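Local coordinates for protein beta-agarase D (Zobellia galactanivorans, PDB 4ASM) that hydrolyses the beta-1,4-galactosidic linkages of agarose at random points along the chain, with retention of the anomeric configuration, at residues Q200-G212 with V242-D256. Sequence-based numbering, arbitrary orientation.
Sequences QPADLNSWWGKNG and VRILDNDAVQTRLAD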
loop_
_atom_site.group_PDB
_atom_site.type_symbol
_atom_site.label_atom_id
_atom_site.label_comp_id
_atom_site.label_asym_id
_atom_site.label_seq_id
_atom_site.Cartn_x
_atom_site.Cartn_y
_atom_site.Cartn_z
ATOM N N GLN A 200 -7.735 -3.369 8.743
ATOM C CA GLN A 200 -6.981 -2.240 8.207
ATOM C C GLN A 200 -7.575 -0.936 8.768
ATOM O O GLN A 200 -8.740 -0.904 9.190
ATOM C CB GLN A 200 -7.058 -2.222 6.689
ATOM C CG GLN A 200 -8.470 -1.926 6.177
ATOM C CD GLN A 200 -8.571 -2.054 4.681
ATOM O OE1 GLN A 200 -9.269 -2.926 4.142
ATOM N NE2 GLN A 200 -7.832 -1.230 3.998
ATOM N N PRO A 201 -6.774 0.138 8.785
ATOM C CA PRO A 201 -7.314 1.424 9.231
ATOM C C PRO A 201 -8.511 1.872 8.415
ATOM O O PRO A 201 -8.491 1.855 7.177
ATOM C CB PRO A 201 -6.142 2.388 9.057
ATOM C CG PRO A 201 -4.919 1.474 9.202
ATOM C CD PRO A 201 -5.335 0.214 8.478
ATOM N N ALA A 202 -9.554 2.263 9.149
ATOM C CA ALA A 202 -10.811 2.716 8.571
ATOM C C ALA A 202 -11.262 4.050 9.176
ATOM O O ALA A 202 -12.426 4.430 9.037
ATOM C CB ALA A 202 -11.892 1.655 8.755
ATOM N N ASP A 203 -10.359 4.744 9.868
ATOM C CA ASP A 203 -10.662 6.104 10.302
ATOM C C ASP A 203 -10.692 7.018 9.085
ATOM O O ASP A 203 -9.958 6.805 8.097
ATOM C CB ASP A 203 -9.713 6.631 11.401
ATOM C CG ASP A 203 -8.242 6.609 11.015
ATOM O OD1 ASP A 203 -7.719 5.515 10.681
ATOM O OD2 ASP A 203 -7.597 7.675 11.114
ATOM N N LEU A 204 -11.534 8.046 9.161
ATOM C CA LEU A 204 -11.620 9.046 8.099
ATOM C C LEU A 204 -10.224 9.577 7.721
ATOM O O LEU A 204 -9.884 9.707 6.527
ATOM C CB LEU A 204 -12.543 10.188 8.531
ATOM C CG LEU A 204 -12.611 11.397 7.587
ATOM C CD1 LEU A 204 -13.357 11.070 6.311
ATOM C CD2 LEU A 204 -13.227 12.607 8.331
ATOM N N ASN A 205 -9.403 9.861 8.727
ATOM C CA ASN A 205 -8.086 10.463 8.481
ATOM C C ASN A 205 -7.105 9.532 7.751
ATOM O O ASN A 205 -6.095 10.004 7.228
ATOM C CB ASN A 205 -7.475 10.977 9.785
ATOM C CG ASN A 205 -8.110 12.280 10.265
ATOM O OD1 ASN A 205 -8.934 12.910 9.576
ATOM N ND2 ASN A 205 -7.705 12.710 11.471
ATOM N N SER A 206 -7.412 8.230 7.683
ATOM C CA SER A 206 -6.516 7.328 6.949
ATOM C C SER A 206 -6.632 7.522 5.444
ATOM O O SER A 206 -5.786 7.053 4.681
ATOM C CB SER A 206 -6.743 5.852 7.318
ATOM O OG SER A 206 -7.946 5.343 6.783
ATOM N N TRP A 207 -7.706 8.179 5.020
ATOM C CA TRP A 207 -7.890 8.549 3.617
ATOM C C TRP A 207 -7.362 9.981 3.504
ATOM O O TRP A 207 -8.095 10.962 3.703
ATOM C CB TRP A 207 -9.354 8.365 3.206
ATOM C CG TRP A 207 -9.710 6.914 3.221
ATOM C CD1 TRP A 207 -10.159 6.177 4.302
ATOM C CD2 TRP A 207 -9.602 5.993 2.128
ATOM N NE1 TRP A 207 -10.340 4.869 3.935
ATOM C CE2 TRP A 207 -10.008 4.723 2.612
ATOM C CE3 TRP A 207 -9.212 6.116 0.780
ATOM C CZ2 TRP A 207 -10.043 3.582 1.802
ATOM C CZ3 TRP A 207 -9.246 4.967 -0.035
ATOM C CH2 TRP A 207 -9.665 3.723 0.488
ATOM N N TRP A 208 -6.064 10.091 3.245
ATOM C CA TRP A 208 -5.358 11.344 3.369
ATOM C C TRP A 208 -5.462 12.184 2.100
ATOM O O TRP A 208 -5.388 11.676 0.975
ATOM C CB TRP A 208 -3.887 11.065 3.720
ATOM C CG TRP A 208 -3.113 12.317 3.779
ATOM C CD1 TRP A 208 -3.051 13.196 4.821
ATOM C CD2 TRP A 208 -2.356 12.887 2.714
ATOM N NE1 TRP A 208 -2.269 14.277 4.471
ATOM C CE2 TRP A 208 -1.831 14.115 3.184
ATOM C CE3 TRP A 208 -2.055 12.474 1.404
ATOM C CZ2 TRP A 208 -1.024 14.939 2.389
ATOM C CZ3 TRP A 208 -1.253 13.291 0.616
ATOM C CH2 TRP A 208 -0.752 14.515 1.110
ATOM N N GLY A 209 -5.621 13.492 2.269
ATOM C CA GLY A 209 -5.674 14.386 1.124
ATOM C C GLY A 209 -5.107 15.759 1.463
ATOM O O GLY A 209 -4.597 15.991 2.568
ATOM N N LYS A 210 -5.184 16.664 0.486
ATOM C CA LYS A 210 -4.566 17.977 0.577
ATOM C C LYS A 210 -5.431 18.947 -0.188
ATOM O O LYS A 210 -5.817 18.662 -1.308
ATOM C CB LYS A 210 -3.195 17.883 -0.084
ATOM C CG LYS A 210 -2.313 19.072 0.028
ATOM C CD LYS A 210 -0.941 18.672 -0.499
ATOM C CE LYS A 210 -0.156 19.863 -0.955
ATOM N NZ LYS A 210 0.872 19.441 -1.965
ATOM N N ASN A 211 -5.725 20.102 0.405
ATOM C CA ASN A 211 -6.501 21.113 -0.319
ATOM C C ASN A 211 -5.866 21.452 -1.662
ATOM O O ASN A 211 -4.654 21.642 -1.746
ATOM C CB ASN A 211 -6.581 22.396 0.503
ATOM C CG ASN A 211 -7.528 22.299 1.694
ATOM O OD1 ASN A 211 -7.340 23.005 2.693
ATOM N ND2 ASN A 211 -8.531 21.464 1.596
ATOM N N GLY A 212 -6.705 21.524 -2.687
ATOM C CA GLY A 212 -6.266 21.864 -4.037
ATOM C C GLY A 212 -5.879 20.666 -4.894
ATOM O O GLY A 212 -5.642 20.828 -6.101
ATOM N N VAL A 242 3.034 13.115 7.046
ATOM C CA VAL A 242 1.583 13.355 6.988
ATOM C C VAL A 242 0.754 12.522 7.966
ATOM O O VAL A 242 -0.414 12.819 8.185
ATOM C CB VAL A 242 1.021 13.173 5.558
ATOM C CG1 VAL A 242 1.596 14.234 4.613
ATOM C CG2 VAL A 242 1.279 11.749 5.020
ATOM N N ARG A 243 1.341 11.475 8.539
ATOM C CA ARG A 243 0.599 10.611 9.454
ATOM C C ARG A 243 1.539 9.794 10.334
ATOM O O ARG A 243 2.603 9.377 9.888
ATOM C CB ARG A 243 -0.315 9.648 8.683
ATOM C CG ARG A 243 -1.249 8.839 9.598
ATOM C CD ARG A 243 -2.430 8.370 8.824
ATOM N NE ARG A 243 -3.088 7.182 9.370
ATOM C CZ ARG A 243 -4.292 7.167 9.943
ATOM N NH1 ARG A 243 -4.988 8.286 10.125
ATOM N NH2 ARG A 243 -4.829 6.009 10.319
ATOM N N ILE A 244 1.145 9.585 11.588
ATOM C CA ILE A 244 1.839 8.661 12.476
ATOM C C ILE A 244 0.795 7.743 13.101
ATOM O O ILE A 244 -0.259 8.222 13.561
ATOM C CB ILE A 244 2.597 9.373 13.622
ATOM C CG1 ILE A 244 3.532 10.458 13.087
ATOM C CG2 ILE A 244 3.419 8.354 14.440
ATOM C CD1 ILE A 244 4.224 11.236 14.169
ATOM N N LEU A 245 1.075 6.432 13.112
ATOM C CA LEU A 245 0.344 5.472 13.942
ATOM C C LEU A 245 1.309 5.043 15.018
ATOM O O LEU A 245 2.438 4.623 14.730
ATOM C CB LEU A 245 -0.102 4.233 13.151
ATOM C CG LEU A 245 -1.578 4.233 12.778
ATOM C CD1 LEU A 245 -1.782 5.302 11.736
ATOM C CD2 LEU A 245 -2.055 2.903 12.279
ATOM N N ASP A 246 0.909 5.185 16.269
ATOM C CA ASP A 246 1.810 4.840 17.359
ATOM C C ASP A 246 1.037 4.094 18.422
ATOM O O ASP A 246 0.459 4.704 19.350
ATOM C CB ASP A 246 2.494 6.095 17.915
ATOM C CG ASP A 246 3.607 5.768 18.896
ATOM O OD1 ASP A 246 3.500 4.734 19.600
ATOM O OD2 ASP A 246 4.602 6.546 18.969
ATOM N N ASN A 247 1.048 2.765 18.280
ATOM C CA ASN A 247 0.432 1.823 19.231
ATOM C C ASN A 247 -1.103 1.905 19.292
ATOM O O ASN A 247 -1.803 1.016 18.784
ATOM C CB ASN A 247 1.080 1.947 20.628
ATOM C CG ASN A 247 0.656 0.848 21.571
ATOM O OD1 ASN A 247 0.278 1.112 22.723
ATOM N ND2 ASN A 247 0.699 -0.381 21.102
ATOM N N ASP A 248 -1.630 2.964 19.917
ATOM C CA ASP A 248 -3.067 3.104 20.153
ATOM C C ASP A 248 -3.573 4.514 19.844
ATOM O O ASP A 248 -4.683 4.874 20.219
ATOM C CB ASP A 248 -3.464 2.685 21.588
ATOM C CG ASP A 248 -2.676 3.408 22.658
ATOM O OD1 ASP A 248 -1.865 4.293 22.342
ATOM O OD2 ASP A 248 -2.866 3.049 23.848
ATOM N N ALA A 249 -2.742 5.277 19.127
ATOM C CA ALA A 249 -3.030 6.673 18.809
ATOM C C ALA A 249 -2.566 7.017 17.414
ATOM O O ALA A 249 -1.684 6.352 16.847
ATOM C CB ALA A 249 -2.335 7.583 19.820
ATOM N N VAL A 250 -3.141 8.085 16.878
ATOM C CA VAL A 250 -2.900 8.489 15.506
ATOM C C VAL A 250 -2.701 10.000 15.485
ATOM O O VAL A 250 -3.323 10.735 16.260
ATOM C CB VAL A 250 -4.136 8.145 14.635
ATOM C CG1 VAL A 250 -3.936 8.545 13.223
ATOM C CG2 VAL A 250 -4.443 6.637 14.708
ATOM N N GLN A 251 -1.827 10.467 14.596
ATOM C CA GLN A 251 -1.818 11.892 14.255
ATOM C C GLN A 251 -1.772 11.989 12.747
ATOM O O GLN A 251 -1.078 11.200 12.095
ATOM C CB GLN A 251 -0.676 12.661 14.927
ATOM C CG GLN A 251 0.691 12.537 14.315
ATOM C CD GLN A 251 1.670 13.481 15.004
ATOM O OE1 GLN A 251 2.247 14.392 14.394
ATOM N NE2 GLN A 251 1.852 13.264 16.282
ATOM N N THR A 252 -2.567 12.886 12.184
ATOM C CA THR A 252 -2.559 13.044 10.725
ATOM C C THR A 252 -2.741 14.487 10.303
ATOM O O THR A 252 -3.378 15.284 11.007
ATOM C CB THR A 252 -3.361 11.923 9.940
ATOM O OG1 THR A 252 -4.040 12.389 8.757
ATOM C CG2 THR A 252 -4.173 11.052 10.840
ATOM N N ARG A 253 -2.067 14.840 9.212
ATOM C CA ARG A 253 -2.214 16.184 8.657
ATOM C C ARG A 253 -3.527 16.271 7.935
ATOM O O ARG A 253 -3.789 15.515 7.002
ATOM C CB ARG A 253 -1.075 16.508 7.700
ATOM C CG ARG A 253 0.174 16.904 8.406
ATOM C CD ARG A 253 1.112 17.636 7.443
ATOM N NE ARG A 253 2.445 17.702 8.007
ATOM C CZ ARG A 253 2.922 18.718 8.703
ATOM N NH1 ARG A 253 2.167 19.783 8.936
ATOM N NH2 ARG A 253 4.170 18.669 9.151
ATOM N N LEU A 254 -4.347 17.221 8.389
ATOM C CA LEU A 254 -5.619 17.537 7.780
ATOM C C LEU A 254 -5.421 18.195 6.418
ATOM O O LEU A 254 -4.303 18.476 5.986
ATOM C CB LEU A 254 -6.383 18.480 8.722
ATOM C CG LEU A 254 -6.669 17.853 10.101
ATOM C CD1 LEU A 254 -7.363 18.901 11.004
ATOM C CD2 LEU A 254 -7.478 16.549 9.980
ATOM N N ALA A 255 -6.532 18.453 5.751
ATOM C CA ALA A 255 -6.489 18.988 4.386
ATOM C C ALA A 255 -5.699 20.296 4.268
ATOM O O ALA A 255 -5.058 20.556 3.230
ATOM C CB ALA A 255 -7.884 19.171 3.859
ATOM N N ASP A 256 -5.754 21.106 5.323
ATOM C CA ASP A 256 -5.028 22.380 5.340
ATOM C C ASP A 256 -3.599 22.264 5.859
ATOM O O ASP A 256 -2.914 23.276 6.011
ATOM C CB ASP A 256 -5.802 23.454 6.112
ATOM C CG ASP A 256 -5.787 23.237 7.613
ATOM O OD1 ASP A 256 -5.361 22.160 8.088
ATOM O OD2 ASP A 256 -6.231 24.159 8.360
HETATM O O HOH W 1 -2.626 17.290 4.138
HETATM O O HOH W 2 -5.891 14.919 5.114
#
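The guanidinium of Arg243 is sandwiched between Val250 CG1, 3.3 Å above one face, and Ser206 CA, 3.6 Å from the opposite face, both set toward its rim. At its edge Asp203 meets it end-on: NH1 of Arg243 bonds OD2 of Asp203 at 2.9 Å (N-H...O 163°, in plane), and NH2 of Arg243 reaches OD1 of Asp203 at 3.0 Å, somewhat out of plane. Both oxygens use their syn lone pairs and the two groups are nearly coplanar (21°), the geometry of a bidentate salt bridge. CG of Arg243 lies anti to the backbone N (chi1 -173°) and the chain runs extended to NE, carrying the guanidinium across to Asp203. Asp203 O, accepting from both Ser206 N and Ser206 OG, ties the carboxylate-bearing turn to the 3-10 segment.

Trp208 carries Val242 on one face: CB stands 4.0 Å from the five-membered ring centroid, a CH-pi contact, while CG1 of Val242 touches CZ2 of Trp208 at 3.5 Å. Thr252 OG1 and Arg253 O sit at the indole edge. Beyond it, water 1 donates to both Gly209 O and Leu254 O, and Asn211 N bonds Ala255 O at 2.9 Å.

Val242 and Arg243 both face Tyr235 in a classic beta bulge. The contact thus packs the hairpin of strands 240-246 and 249-253, bulged where its first strand pairs with strand 232-237, against residues 200-212, within the beta-sandwich (jelly-roll) catalytic domain characteristic of GH16.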